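Local atomic coordinates of MaoC-like dehydratase (Phytophthora Capsici, PDB entry 3KH8), a protein that is a lyase of the MaoC-like hot dog family and probably interconverts 2-enoyl-CoA and 3-hydroxyacyl-CoA thioesters by hydration or dehydration. Residues L60-G65 with R224-Y229; L71-E76 with S82-Y87; V89-K94 with T165-G170; R260-Q265 with V303-V308. One frame throughout, in Å; residues are numbered along the deposited sequence.

Contact 1: residues L60-G65 with R224-Y229; sequences LMYAVG and RLSGDY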
loop_
_atom_site.group_PDB
_atom_site.type_symbol
_atom_site.label_atom_id
_atom_site.label_comp_id
_atom_site.label_asym_id
_atom_site.label_seq_id
_atom_site.Cartn_x
_atom_site.Cartn_y
_atom_site.Cartn_z
ATOM N N LEU A 60 -5.686 5.943 -1.836
ATOM C CA LEU A 60 -5.818 4.849 -0.872
ATOM C C LEU A 60 -4.458 4.329 -0.411
ATOM O O LEU A 60 -4.253 4.098 0.781
ATOM C CB LEU A 60 -6.660 3.704 -1.458
ATOM C CG LEU A 60 -8.091 4.032 -1.920
ATOM C CD1 LEU A 60 -8.778 2.818 -2.540
ATOM C CD2 LEU A 60 -8.931 4.563 -0.771
ATOM N N MET A 61 -3.536 4.157 -1.359
ATOM C CA MET A 61 -2.184 3.673 -1.064
ATOM C C MET A 61 -1.423 4.628 -0.147
ATOM O O MET A 61 -0.666 4.194 0.725
ATOM C CB MET A 61 -1.396 3.463 -2.359
ATOM C CG MET A 61 -1.949 2.353 -3.264
ATOM S SD MET A 61 -1.022 2.170 -4.808
ATOM C CE MET A 61 0.654 2.090 -4.178
ATOM N N TYR A 62 -1.619 5.925 -0.365
ATOM C CA TYR A 62 -1.040 6.954 0.496
ATOM C C TYR A 62 -1.636 6.918 1.904
ATOM O O TYR A 62 -0.900 6.957 2.892
ATOM C CB TYR A 62 -1.216 8.350 -0.118
ATOM C CG TYR A 62 -0.702 9.458 0.783
ATOM C CD1 TYR A 62 0.670 9.644 0.977
ATOM C CD2 TYR A 62 -1.586 10.303 1.460
ATOM C CE1 TYR A 62 1.154 10.654 1.814
ATOM C CE2 TYR A 62 -1.109 11.322 2.307
ATOM C CZ TYR A 62 0.261 11.484 2.474
ATOM O OH TYR A 62 0.751 12.476 3.299
ATOM N N ALA A 63 -2.964 6.853 1.988
ATOM C CA ALA A 63 -3.657 6.806 3.278
ATOM C C ALA A 63 -3.159 5.646 4.141
ATOM O O ALA A 63 -2.831 5.846 5.314
ATOM C CB ALA A 63 -5.170 6.726 3.081
ATOM N N VAL A 64 -3.073 4.447 3.561
ATOM C CA VAL A 64 -2.548 3.293 4.304
ATOM C C VAL A 64 -1.046 3.449 4.594
ATOM O O VAL A 64 -0.564 3.011 5.640
ATOM C CB VAL A 64 -2.883 1.898 3.647
ATOM C CG1 VAL A 64 -4.378 1.764 3.360
ATOM C CG2 VAL A 64 -2.069 1.640 2.390
ATOM N N GLY A 65 -0.332 4.111 3.683
ATOM C CA GLY A 65 1.093 4.389 3.850
ATOM C C GLY A 65 1.393 5.235 5.078
ATOM O O GLY A 65 2.403 5.027 5.742
ATOM N N ARG A 224 6.715 4.099 1.016
ATOM C CA ARG A 224 7.533 4.372 -0.180
ATOM C C ARG A 224 6.768 4.208 -1.502
ATOM O O ARG A 224 7.162 4.764 -2.536
ATOM C CB ARG A 224 8.814 3.529 -0.183
ATOM C CG ARG A 224 8.626 2.020 -0.326
ATOM C CD ARG A 224 9.885 1.278 0.135
ATOM N NE ARG A 224 11.046 1.572 -0.710
ATOM C CZ ARG A 224 11.322 0.952 -1.855
ATOM N NH1 ARG A 224 10.524 -0.015 -2.304
ATOM N NH2 ARG A 224 12.405 1.292 -2.553
ATOM N N LEU A 225 5.666 3.460 -1.455
ATOM C CA LEU A 225 4.876 3.169 -2.648
ATOM C C LEU A 225 4.105 4.392 -3.146
ATOM O O LEU A 225 3.521 4.366 -4.228
ATOM C CB LEU A 225 3.952 1.960 -2.413
ATOM C CG LEU A 225 4.655 0.672 -1.940
ATOM C CD1 LEU A 225 3.695 -0.504 -1.787
ATOM C CD2 LEU A 225 5.794 0.298 -2.861
ATOM N N SER A 226 4.126 5.465 -2.360
ATOM C CA SER A 226 3.527 6.735 -2.762
ATOM C C SER A 226 4.501 7.647 -3.521
ATOM O O SER A 226 4.135 8.759 -3.905
ATOM C CB SER A 226 2.920 7.455 -1.550
ATOM O OG SER A 226 1.747 6.788 -1.110
ATOM N N GLY A 227 5.735 7.186 -3.731
ATOM C CA GLY A 227 6.654 7.899 -4.618
ATOM C C GLY A 227 8.116 8.018 -4.235
ATOM O O GLY A 227 8.960 8.240 -5.110
ATOM N N ASP A 228 8.427 7.890 -2.943
ATOM C CA ASP A 228 9.806 8.054 -2.468
ATOM C C ASP A 228 10.485 6.710 -2.194
ATOM O O ASP A 228 10.368 6.150 -1.102
ATOM C CB ASP A 228 9.859 8.973 -1.235
ATOM C CG ASP A 228 11.288 9.290 -0.788
ATOM O OD1 ASP A 228 12.253 8.718 -1.344
ATOM O OD2 ASP A 228 11.445 10.119 0.134
ATOM N N TYR A 229 11.224 6.230 -3.195
ATOM C CA TYR A 229 11.837 4.902 -3.166
ATOM C C TYR A 229 13.302 4.898 -2.708
ATOM O O TYR A 229 13.991 3.879 -2.816
ATOM C CB TYR A 229 11.668 4.206 -4.533
ATOM C CG TYR A 229 10.221 3.904 -4.873
ATOM C CD1 TYR A 229 9.674 2.644 -4.625
ATOM C CD2 TYR A 229 9.390 4.884 -5.422
ATOM C CE1 TYR A 229 8.339 2.367 -4.928
ATOM C CE2 TYR A 229 8.062 4.620 -5.719
ATOM C CZ TYR A 229 7.543 3.361 -5.472
ATOM O OH TYR A 229 6.222 3.101 -5.769
HETATM O O HOH W 1 2.078 4.506 0.539
#
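A single water joins Ser226 to the helix ending at Gly65: it lies 2.8 Å from both Met61 O and Ser226 OG and bridges them. Met61 O takes the helical bond from Gly65 N (3.0 Å) and also faces the water. Ser226 OG in turn presses on the backbone, 3.2 Å from Tyr62 CA, and lies in the plane of the Tyr62 ring at its edge, near CD1. With CG anti to the backbone N (chi1 177°), the Tyr62 ring is carried to the side of Ser226. Helix 56-65 belongs to the hydratase 2 N-terminal region and residues 224-229 to the MaoC-like region, so the contact links the two halves of a double hot dog chain. On the other flank Met61 bends at chi3 (50°) and lays its methyl against Leu225, with CE 3.7 Å from Leu225 CB; the two side chains cross at about a right angle. Met61 and Leu225 both also pack against Met61 of the second subunit, while Leu225 O accepts a hydrogen bond from Arg57 NE of that subunit, which places this apolar patch at the dimer interface.

Contact 2: residues L71-E76 with S82-Y87; sequences LQFTYE and SAFPLY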
loop_
_atom_site.group_PDB
_atom_site.type_symbol
_atom_site.label_atom_id
_atom_site.label_comp_id
_atom_site.label_asym_id
_atom_site.label_seq_id
_atom_site.Cartn_x
_atom_site.Cartn_y
_atom_site.Cartn_z
ATOM N N LEU A 71 -12.343 5.436 7.189
ATOM C CA LEU A 71 -12.996 5.160 5.902
ATOM C C LEU A 71 -13.096 6.370 4.980
ATOM O O LEU A 71 -13.127 6.213 3.756
ATOM C CB LEU A 71 -14.386 4.549 6.120
ATOM C CG LEU A 71 -14.456 3.237 6.914
ATOM C CD1 LEU A 71 -15.888 2.697 6.960
ATOM C CD2 LEU A 71 -13.509 2.195 6.339
ATOM N N GLN A 72 -13.141 7.569 5.566
ATOM C CA GLN A 72 -13.094 8.810 4.793
ATOM C C GLN A 72 -11.880 8.832 3.855
ATOM O O GLN A 72 -11.939 9.410 2.771
ATOM C CB GLN A 72 -13.082 10.038 5.725
ATOM C CG GLN A 72 -12.846 11.368 4.998
ATOM C CD GLN A 72 -13.245 12.595 5.802
ATOM O OE1 GLN A 72 -13.111 12.633 7.027
ATOM N NE2 GLN A 72 -13.724 13.616 5.105
ATOM N N PHE A 73 -10.792 8.186 4.272
ATOM C CA PHE A 73 -9.555 8.160 3.491
ATOM C C PHE A 73 -9.165 6.796 2.909
ATOM O O PHE A 73 -8.328 6.733 2.002
ATOM C CB PHE A 73 -8.395 8.737 4.318
ATOM C CG PHE A 73 -8.640 10.144 4.790
ATOM C CD1 PHE A 73 -8.689 11.196 3.880
ATOM C CD2 PHE A 73 -8.845 10.411 6.140
ATOM C CE1 PHE A 73 -8.934 12.501 4.306
ATOM C CE2 PHE A 73 -9.086 11.714 6.582
ATOM C CZ PHE A 73 -9.128 12.762 5.660
ATOM N N THR A 74 -9.765 5.717 3.413
ATOM C CA THR A 74 -9.389 4.357 2.990
ATOM C C THR A 74 -10.455 3.619 2.178
ATOM O O THR A 74 -10.193 2.529 1.658
ATOM C CB THR A 74 -9.025 3.457 4.189
ATOM O OG1 THR A 74 -10.150 3.369 5.074
ATOM C CG2 THR A 74 -7.813 4.003 4.927
ATOM N N TYR A 75 -11.649 4.197 2.081
ATOM C CA TYR A 75 -12.744 3.551 1.359
ATOM C C TYR A 75 -13.361 4.486 0.319
ATOM O O TYR A 75 -14.004 5.477 0.667
ATOM C CB TYR A 75 -13.800 3.016 2.339
ATOM C CG TYR A 75 -14.984 2.337 1.678
ATOM C CD1 TYR A 75 -14.804 1.430 0.631
ATOM C CD2 TYR A 75 -16.284 2.593 2.110
ATOM C CE1 TYR A 75 -15.892 0.802 0.022
ATOM C CE2 TYR A 75 -17.378 1.966 1.510
ATOM C CZ TYR A 75 -17.172 1.074 0.467
ATOM O OH TYR A 75 -18.250 0.454 -0.130
ATOM N N GLU A 76 -13.157 4.146 -0.953
ATOM C CA GLU A 76 -13.562 4.983 -2.088
ATOM C C GLU A 76 -15.052 5.349 -2.122
ATOM O O GLU A 76 -15.418 6.371 -2.696
ATOM C CB GLU A 76 -13.136 4.350 -3.423
ATOM C CG GLU A 76 -13.825 3.022 -3.773
ATOM C CD GLU A 76 -13.176 1.806 -3.120
ATOM O OE1 GLU A 76 -12.304 1.972 -2.233
ATOM O OE2 GLU A 76 -13.548 0.675 -3.499
ATOM N N SER A 82 -12.297 11.397 0.575
ATOM C CA SER A 82 -11.444 12.534 0.257
ATOM C C SER A 82 -9.995 12.084 0.129
ATOM O O SER A 82 -9.598 11.065 0.703
ATOM C CB SER A 82 -11.534 13.594 1.364
ATOM O OG SER A 82 -12.870 14.030 1.578
ATOM N N ALA A 83 -9.207 12.848 -0.623
ATOM C CA ALA A 83 -7.754 12.710 -0.568
ATOM C C ALA A 83 -7.317 13.157 0.820
ATOM O O ALA A 83 -7.894 14.103 1.374
ATOM C CB ALA A 83 -7.097 13.578 -1.627
ATOM N N PHE A 84 -6.316 12.501 1.399
ATOM C CA PHE A 84 -5.735 13.058 2.619
ATOM C C PHE A 84 -5.014 14.366 2.273
ATOM O O PHE A 84 -4.265 14.413 1.296
ATOM C CB PHE A 84 -4.815 12.086 3.364
ATOM C CG PHE A 84 -4.475 12.560 4.749
ATOM C CD1 PHE A 84 -5.362 12.353 5.802
ATOM C CD2 PHE A 84 -3.307 13.277 4.983
ATOM C CE1 PHE A 84 -5.074 12.827 7.080
ATOM C CE2 PHE A 84 -3.007 13.756 6.258
ATOM C CZ PHE A 84 -3.890 13.534 7.305
ATOM N N PRO A 85 -5.261 15.439 3.055
ATOM C CA PRO A 85 -4.813 16.783 2.663
ATOM C C PRO A 85 -3.313 16.962 2.403
ATOM O O PRO A 85 -2.934 17.849 1.636
ATOM C CB PRO A 85 -5.268 17.653 3.838
ATOM C CG PRO A 85 -6.484 16.967 4.327
ATOM C CD PRO A 85 -6.135 15.499 4.243
ATOM N N LEU A 86 -2.473 16.137 3.022
ATOM C CA LEU A 86 -1.028 16.235 2.820
ATOM C C LEU A 86 -0.536 15.556 1.533
ATOM O O LEU A 86 0.628 15.719 1.155
ATOM C CB LEU A 86 -0.265 15.676 4.030
ATOM C CG LEU A 86 1.198 16.128 4.175
ATOM C CD1 LEU A 86 1.276 17.589 4.627
ATOM C CD2 LEU A 86 1.964 15.228 5.135
ATOM N N TYR A 87 -1.406 14.803 0.859
ATOM C CA TYR A 87 -0.973 14.022 -0.312
ATOM C C TYR A 87 -0.141 14.774 -1.376
ATOM O O TYR A 87 0.805 14.199 -1.914
ATOM C CB TYR A 87 -2.136 13.239 -0.959
ATOM C CG TYR A 87 -1.695 12.452 -2.177
ATOM C CD1 TYR A 87 -0.848 11.354 -2.049
ATOM C CD2 TYR A 87 -2.097 12.825 -3.459
ATOM C CE1 TYR A 87 -0.420 10.632 -3.171
ATOM C CE2 TYR A 87 -1.675 12.114 -4.585
ATOM C CZ TYR A 87 -0.841 11.021 -4.429
ATOM O OH TYR A 87 -0.420 10.317 -5.530
HETATM O O HOH W 2 -7.715 8.917 0.545
#
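Helix 71-74 and the irregular segment 82-87 come closest at Phe73 and Ser82, whose CA atoms are 5.8 Å apart. Ser82 N donates to Gln72 O over 3.0 Å. A water donates to Phe73 O and to Ser82 O, next to the direct bond, so the two backbones are tied directly and through solvent. Residues 84-87 then form a type I beta turn, closed by Tyr87 N on Phe84 O.

The Phe73 ring lies against residues 82-85. CG of Phe73 lies anti to its carbonyl carbon (chi1 -58°), which swings the ring across to Phe84. The pair is T-shaped: the edge of Phe84 meets the face of Phe73, with planes at 69° and CD1 of Phe84 3.8 Å from CZ of Phe73. The opposite face of Phe73 is covered by Gln72 CG, while Ser82 O and Ala83 O lie near its plane at the rim. This linker between helices 56-65 and 91-94 of the hydratase 2 N-terminal region rests on helix 251-266 of the MaoC-like region, where Phe263 makes a further edge-to-face pair with Phe73. At the polar end of Gln72, NE2 donates to Gly269 O and Lys80 O, and Ser82 OG also bonds to Lys80 O. Pro85 CD touches Phe73 CE1 at 4.1 Å.

Contact 3: residues V89-K94 with T165-G170; sequences VCLPFK and TQFEDG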
loop_
_atom_site.group_PDB
_atom_site.type_symbol
_atom_site.label_atom_id
_atom_site.label_comp_id
_atom_site.label_asym_id
_atom_site.label_seq_id
_atom_site.Cartn_x
_atom_site.Cartn_y
_atom_site.Cartn_z
ATOM N N VAL A 89 2.379 16.516 -1.278
ATOM C CA VAL A 89 3.831 16.374 -1.057
ATOM C C VAL A 89 4.457 15.208 -1.826
ATOM O O VAL A 89 5.664 15.201 -2.073
ATOM C CB VAL A 89 4.230 16.247 0.451
ATOM C CG1 VAL A 89 3.718 17.432 1.240
ATOM C CG2 VAL A 89 3.753 14.921 1.067
ATOM N N CYS A 90 3.636 14.221 -2.183
ATOM C CA CYS A 90 4.110 13.052 -2.918
ATOM C C CYS A 90 4.240 13.301 -4.414
ATOM O O CYS A 90 5.002 12.616 -5.088
ATOM C CB CYS A 90 3.178 11.858 -2.677
ATOM S SG CYS A 90 3.263 11.240 -0.998
ATOM N N LEU A 91 3.494 14.278 -4.925
ATOM C CA LEU A 91 3.393 14.500 -6.377
ATOM C C LEU A 91 4.708 14.864 -7.092
ATOM O O LEU A 91 4.924 14.416 -8.224
ATOM C CB LEU A 91 2.268 15.489 -6.712
ATOM C CG LEU A 91 0.839 15.036 -6.384
ATOM C CD1 LEU A 91 -0.138 16.198 -6.487
ATOM C CD2 LEU A 91 0.387 13.863 -7.270
ATOM N N PRO A 92 5.592 15.655 -6.442
ATOM C CA PRO A 92 6.910 15.892 -7.046
ATOM C C PRO A 92 7.776 14.635 -7.173
ATOM O O PRO A 92 8.660 14.592 -8.025
ATOM C CB PRO A 92 7.566 16.888 -6.080
ATOM C CG PRO A 92 6.434 17.564 -5.416
ATOM C CD PRO A 92 5.399 16.498 -5.245
ATOM N N PHE A 93 7.532 13.631 -6.333
ATOM C CA PHE A 93 8.214 12.342 -6.464
ATOM C C PHE A 93 7.571 11.515 -7.584
ATOM O O PHE A 93 8.259 10.930 -8.427
ATOM C CB PHE A 93 8.136 11.542 -5.160
ATOM C CG PHE A 93 8.860 12.172 -4.000
ATOM C CD1 PHE A 93 10.184 11.839 -3.729
ATOM C CD2 PHE A 93 8.209 13.075 -3.161
ATOM C CE1 PHE A 93 10.858 12.410 -2.647
ATOM C CE2 PHE A 93 8.877 13.655 -2.075
ATOM C CZ PHE A 93 10.202 13.322 -1.821
ATOM N N LYS A 94 6.244 11.476 -7.569
ATOM C CA LYS A 94 5.460 10.581 -8.419
ATOM C C LYS A 94 5.417 11.012 -9.887
ATOM O O LYS A 94 5.477 10.169 -10.793
ATOM C CB LYS A 94 4.035 10.477 -7.868
ATOM C CG LYS A 94 3.226 9.327 -8.437
ATOM C CD LYS A 94 1.757 9.498 -8.127
ATOM C CE LYS A 94 0.959 8.334 -8.668
ATOM N NZ LYS A 94 0.703 8.468 -10.129
ATOM N N THR A 165 7.123 24.536 -4.907
ATOM C CA THR A 165 6.348 23.856 -5.937
ATOM C C THR A 165 4.913 24.354 -5.886
ATOM O O THR A 165 4.266 24.305 -4.840
ATOM C CB THR A 165 6.384 22.320 -5.766
ATOM O OG1 THR A 165 7.739 21.869 -5.834
ATOM C CG2 THR A 165 5.573 21.630 -6.862
ATOM N N GLN A 166 4.430 24.850 -7.019
ATOM C CA GLN A 166 3.041 25.257 -7.146
ATOM C C GLN A 166 2.294 24.283 -8.052
ATOM O O GLN A 166 2.713 24.034 -9.184
ATOM C CB GLN A 166 2.950 26.684 -7.695
ATOM C CG GLN A 166 3.350 27.764 -6.699
ATOM C CD GLN A 166 3.351 29.153 -7.309
ATOM O OE1 GLN A 166 4.262 29.517 -8.056
ATOM N NE2 GLN A 166 2.327 29.937 -6.994
ATOM N N PHE A 167 1.205 23.716 -7.536
ATOM C CA PHE A 167 0.332 22.859 -8.332
ATOM C C PHE A 167 -0.954 23.577 -8.695
ATOM O O PHE A 167 -1.552 24.272 -7.868
ATOM C CB PHE A 167 0.013 21.546 -7.612
ATOM C CG PHE A 167 1.157 20.578 -7.583
ATOM C CD1 PHE A 167 1.612 19.980 -8.760
ATOM C CD2 PHE A 167 1.785 20.265 -6.381
ATOM C CE1 PHE A 167 2.673 19.089 -8.738
ATOM C CE2 PHE A 167 2.845 19.369 -6.349
ATOM C CZ PHE A 167 3.292 18.781 -7.530
ATOM N N GLU A 168 -1.368 23.394 -9.945
ATOM C CA GLU A 168 -2.564 24.022 -10.486
ATOM C C GLU A 168 -3.213 23.130 -11.543
ATOM O O GLU A 168 -2.554 22.275 -12.136
ATOM C CB GLU A 168 -2.211 25.386 -11.098
ATOM C CG GLU A 168 -1.059 25.333 -12.107
ATOM C CD GLU A 168 -0.698 26.687 -12.690
ATOM O OE1 GLU A 168 -0.868 27.719 -12.003
ATOM O OE2 GLU A 168 -0.229 26.718 -13.842
ATOM N N ASP A 169 -4.511 23.320 -11.757
ATOM C CA ASP A 169 -5.179 22.771 -12.939
ATOM C C ASP A 169 -5.773 23.913 -13.763
ATOM O O ASP A 169 -5.428 25.078 -13.544
ATOM C CB ASP A 169 -6.229 21.713 -12.565
ATOM C CG ASP A 169 -7.284 22.225 -11.595
ATOM O OD1 ASP A 169 -7.451 23.456 -11.446
ATOM O OD2 ASP A 169 -7.960 21.376 -10.976
ATOM N N GLY A 170 -6.654 23.578 -14.705
ATOM C CA GLY A 170 -7.326 24.573 -15.541
ATOM C C GLY A 170 -8.171 25.577 -14.771
ATOM O O GLY A 170 -8.462 26.661 -15.278
#
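This is a buried, wholly apolar contact between a short helix and a sheet: Leu91 and Pro92, on the short helix 91-94, sit over strand 158-169 in the hydratase 2 N-terminal region. The backbones stay well separated, with CA atoms 9.1 Å apart for Leu91 and Phe167, and side chains span the distance.

Phe167 does most of the reaching. Its CG stands anti to the carbonyl carbon (chi1 -74°), and the ring projects from the strand with its far end, CZ, foremost. CZ comes within 3.5 Å of Leu91 CB. One face of the ring carries Leu91 CD1, 4.3 Å above the plane and over its centre, so the leucine touches at its root and spreads a methyl over the aromatic surface. Pro92 approaches from a different direction: its CD lies in the ring plane at the edge, 3.9 Å from Phe167 CZ, and the two side chains meet at a slant. Thr165, two residues back on the same strand, covers the other face of Phe167 with CG2, offset toward the rim; that methyl is also 4.4 Å from Pro92 CG.

Tyr50 of strand 48-54 packs on Pro92, Thr165 and Phe167; Leu177 of strand 172-184 packs on Pro92 and Phe167 and pairs with Thr165 through the backbone. With carbon atoms alone meeting here, what this contact contributes is probably burial of apolar surface and fit of shape, and the ring of Phe167 is hemmed in by Leu91, Pro92 and Thr165 rather than directed by any polar bond across the contact.

Contact 4: residues R260-Q265 with V303-V308; sequences RALFKQ and VLFQAV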
loop_
_atom_site.group_PDB
_atom_site.type_symbol
_atom_site.label_atom_id
_atom_site.label_comp_id
_atom_site.label_asym_id
_atom_site.label_seq_id
_atom_site.Cartn_x
_atom_site.Cartn_y
_atom_site.Cartn_z
ATOM N N ARG A 260 -2.514 13.594 10.457
ATOM C CA ARG A 260 -3.670 12.770 10.804
ATOM C C ARG A 260 -4.244 13.171 12.160
ATOM O O ARG A 260 -5.462 13.285 12.312
ATOM C CB ARG A 260 -3.294 11.288 10.835
ATOM C CG ARG A 260 -3.087 10.637 9.467
ATOM C CD ARG A 260 -2.545 9.219 9.623
ATOM N NE ARG A 260 -3.298 8.477 10.631
ATOM C CZ ARG A 260 -2.786 7.550 11.432
ATOM N NH1 ARG A 260 -1.502 7.219 11.356
ATOM N NH2 ARG A 260 -3.568 6.957 12.321
ATOM N N ALA A 261 -3.363 13.377 13.139
ATOM C CA ALA A 261 -3.782 13.795 14.476
ATOM C C ALA A 261 -4.443 15.172 14.430
ATOM O O ALA A 261 -5.481 15.387 15.059
ATOM C CB ALA A 261 -2.596 13.799 15.431
ATOM N N LEU A 262 -3.846 16.087 13.668
ATOM C CA LEU A 262 -4.371 17.448 13.524
ATOM C C LEU A 262 -5.737 17.478 12.838
ATOM O O LEU A 262 -6.641 18.189 13.284
ATOM C CB LEU A 262 -3.365 18.344 12.789
ATOM C CG LEU A 262 -2.058 18.620 13.541
ATOM C CD1 LEU A 262 -0.947 18.993 12.561
ATOM C CD2 LEU A 262 -2.250 19.706 14.606
ATOM N N PHE A 263 -5.883 16.704 11.763
ATOM C CA PHE A 263 -7.164 16.601 11.062
ATOM C C PHE A 263 -8.242 16.033 11.976
ATOM O O PHE A 263 -9.366 16.540 12.005
ATOM C CB PHE A 263 -7.053 15.749 9.783
ATOM C CG PHE A 263 -8.374 15.554 9.075
ATOM C CD1 PHE A 263 -8.870 16.535 8.224
ATOM C CD2 PHE A 263 -9.131 14.402 9.282
ATOM C CE1 PHE A 263 -10.102 16.368 7.578
ATOM C CE2 PHE A 263 -10.362 14.226 8.641
ATOM C CZ PHE A 263 -10.845 15.210 7.785
ATOM N N LYS A 264 -7.886 14.985 12.717
ATOM C CA LYS A 264 -8.820 14.291 13.607
ATOM C C LYS A 264 -9.308 15.203 14.738
ATOM O O LYS A 264 -10.501 15.227 15.058
ATOM C CB LYS A 264 -8.159 13.031 14.180
ATOM C CG LYS A 264 -9.104 12.083 14.900
ATOM C CD LYS A 264 -8.338 10.899 15.480
ATOM C CE LYS A 264 -9.270 9.914 16.164
ATOM N NZ LYS A 264 -8.510 8.750 16.710
ATOM N N GLN A 265 -8.384 15.958 15.327
ATOM C CA GLN A 265 -8.713 16.829 16.457
ATOM C C GLN A 265 -9.491 18.089 16.056
ATOM O O GLN A 265 -10.449 18.468 16.736
ATOM C CB GLN A 265 -7.451 17.193 17.254
ATOM C CG GLN A 265 -7.702 18.059 18.503
ATOM C CD GLN A 265 -8.630 17.406 19.512
ATOM O OE1 GLN A 265 -8.470 16.234 19.853
ATOM N NE2 GLN A 265 -9.603 18.168 20.002
ATOM N N VAL A 303 -2.858 26.153 15.300
ATOM C CA VAL A 303 -2.405 25.130 16.237
ATOM C C VAL A 303 -0.908 24.906 16.094
ATOM O O VAL A 303 -0.401 24.666 14.989
ATOM C CB VAL A 303 -3.157 23.784 16.044
ATOM C CG1 VAL A 303 -2.672 22.727 17.043
ATOM C CG2 VAL A 303 -4.653 23.985 16.176
ATOM N N LEU A 304 -0.202 24.992 17.215
ATOM C CA LEU A 304 1.212 24.667 17.240
ATOM C C LEU A 304 1.368 23.223 17.697
ATOM O O LEU A 304 0.542 22.715 18.466
ATOM C CB LEU A 304 1.994 25.650 18.122
ATOM C CG LEU A 304 1.861 27.139 17.752
ATOM C CD1 LEU A 304 2.754 28.008 18.621
ATOM C CD2 LEU A 304 2.151 27.408 16.265
ATOM N N PHE A 305 2.397 22.548 17.196
ATOM C CA PHE A 305 2.549 21.123 17.474
ATOM C C PHE A 305 3.962 20.585 17.330
ATOM O O PHE A 305 4.820 21.204 16.690
ATOM C CB PHE A 305 1.576 20.294 16.623
ATOM C CG PHE A 305 1.920 20.259 15.161
ATOM C CD1 PHE A 305 1.466 21.254 14.304
ATOM C CD2 PHE A 305 2.692 19.221 14.642
ATOM C CE1 PHE A 305 1.776 21.220 12.950
ATOM C CE2 PHE A 305 3.015 19.180 13.288
ATOM C CZ PHE A 305 2.550 20.176 12.440
ATOM N N GLN A 306 4.185 19.430 17.950
ATOM C CA GLN A 306 5.399 18.651 17.783
ATOM C C GLN A 306 5.014 17.190 17.618
ATOM O O GLN A 306 3.966 16.763 18.107
ATOM C CB GLN A 306 6.290 18.766 19.018
ATOM C CG GLN A 306 6.848 20.152 19.319
ATOM C CD GLN A 306 7.680 20.145 20.586
ATOM O OE1 GLN A 306 7.219 19.701 21.638
ATOM N NE2 GLN A 306 8.918 20.614 20.488
ATOM N N ALA A 307 5.858 16.426 16.929
ATOM C CA ALA A 307 5.744 14.974 16.941
ATOM C C ALA A 307 6.969 14.391 17.624
ATOM O O ALA A 307 8.098 14.807 17.357
ATOM C CB ALA A 307 5.577 14.412 15.533
ATOM N N VAL A 308 6.733 13.429 18.512
ATOM C CA VAL A 308 7.772 12.901 19.386
ATOM C C VAL A 308 7.750 11.377 19.348
ATOM O O VAL A 308 6.679 10.776 19.329
ATOM C CB VAL A 308 7.565 13.385 20.853
ATOM C CG1 VAL A 308 8.710 12.922 21.756
ATOM C CG2 VAL A 308 7.429 14.912 20.912
#
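Val303 touches helix 251-266 first: its CG1 is 3.9 Å from CD2 of Leu262, and the two side chains run past each other in opposite directions. Leu262 alone represents the helix in this contact: CD1 goes to Phe305, and CD2 meets Val303 and the side of Phe305. The CA atoms of Leu262 and Val303 are 8.4 Å apart, a gap closed by the branched ends.

The CB of Leu304 points away from the helix, and Phe305 comes back to the helix side as the main partner. Its CG lies between the backbone N and the carbonyl carbon (chi1 71°), and with this torsion the ring has one face turned to Leu262. CD1 of Leu262 stands over that face in a CH-pi contact, 3.6 Å from the ring centroid and only 15° off the normal; its nearest ring atom is Phe305 CE1, at 3.5 Å. The other methyl, CD2, lies beyond the rim on the same side, 4.0 Å from Phe305 CD1. Within the strand itself, Val303 O lies in the plane of the Phe305 ring, at its edge.

Helix 251-266 is the long helix of the MaoC-like hot dog, packed against its curved antiparallel sheet. Strand 302-309 runs between strands 290-297 and 314-324; Met295 of the former and Phe322 of the latter also touch Leu262, and Phe322 packs on Phe305 as well.

Overall arrangement
Contacts 2 and 3 follow one another along the chain, both nested inside the long loop that contact 1 closes between the two family regions; contact 4 comes afterwards. Contacts 1 and 2, centres about 12 Å apart, share a packed boundary, with Tyr62 against Tyr87, and both reach the second subunit. Contact 1 also touches contact 3, where Cys90 and Phe93 meet 226-228. Phe73 and Phe84 lean on helix 251-266, joining contact 2 to contact 4. Contacts 3 and 4, centres about 23 Å apart, lie on opposite sides of the chain's centre, each setting a helix on the antiparallel sheet within one region, whereas contacts 1 and 2 probably help tie the two regions together beside the dimer interface.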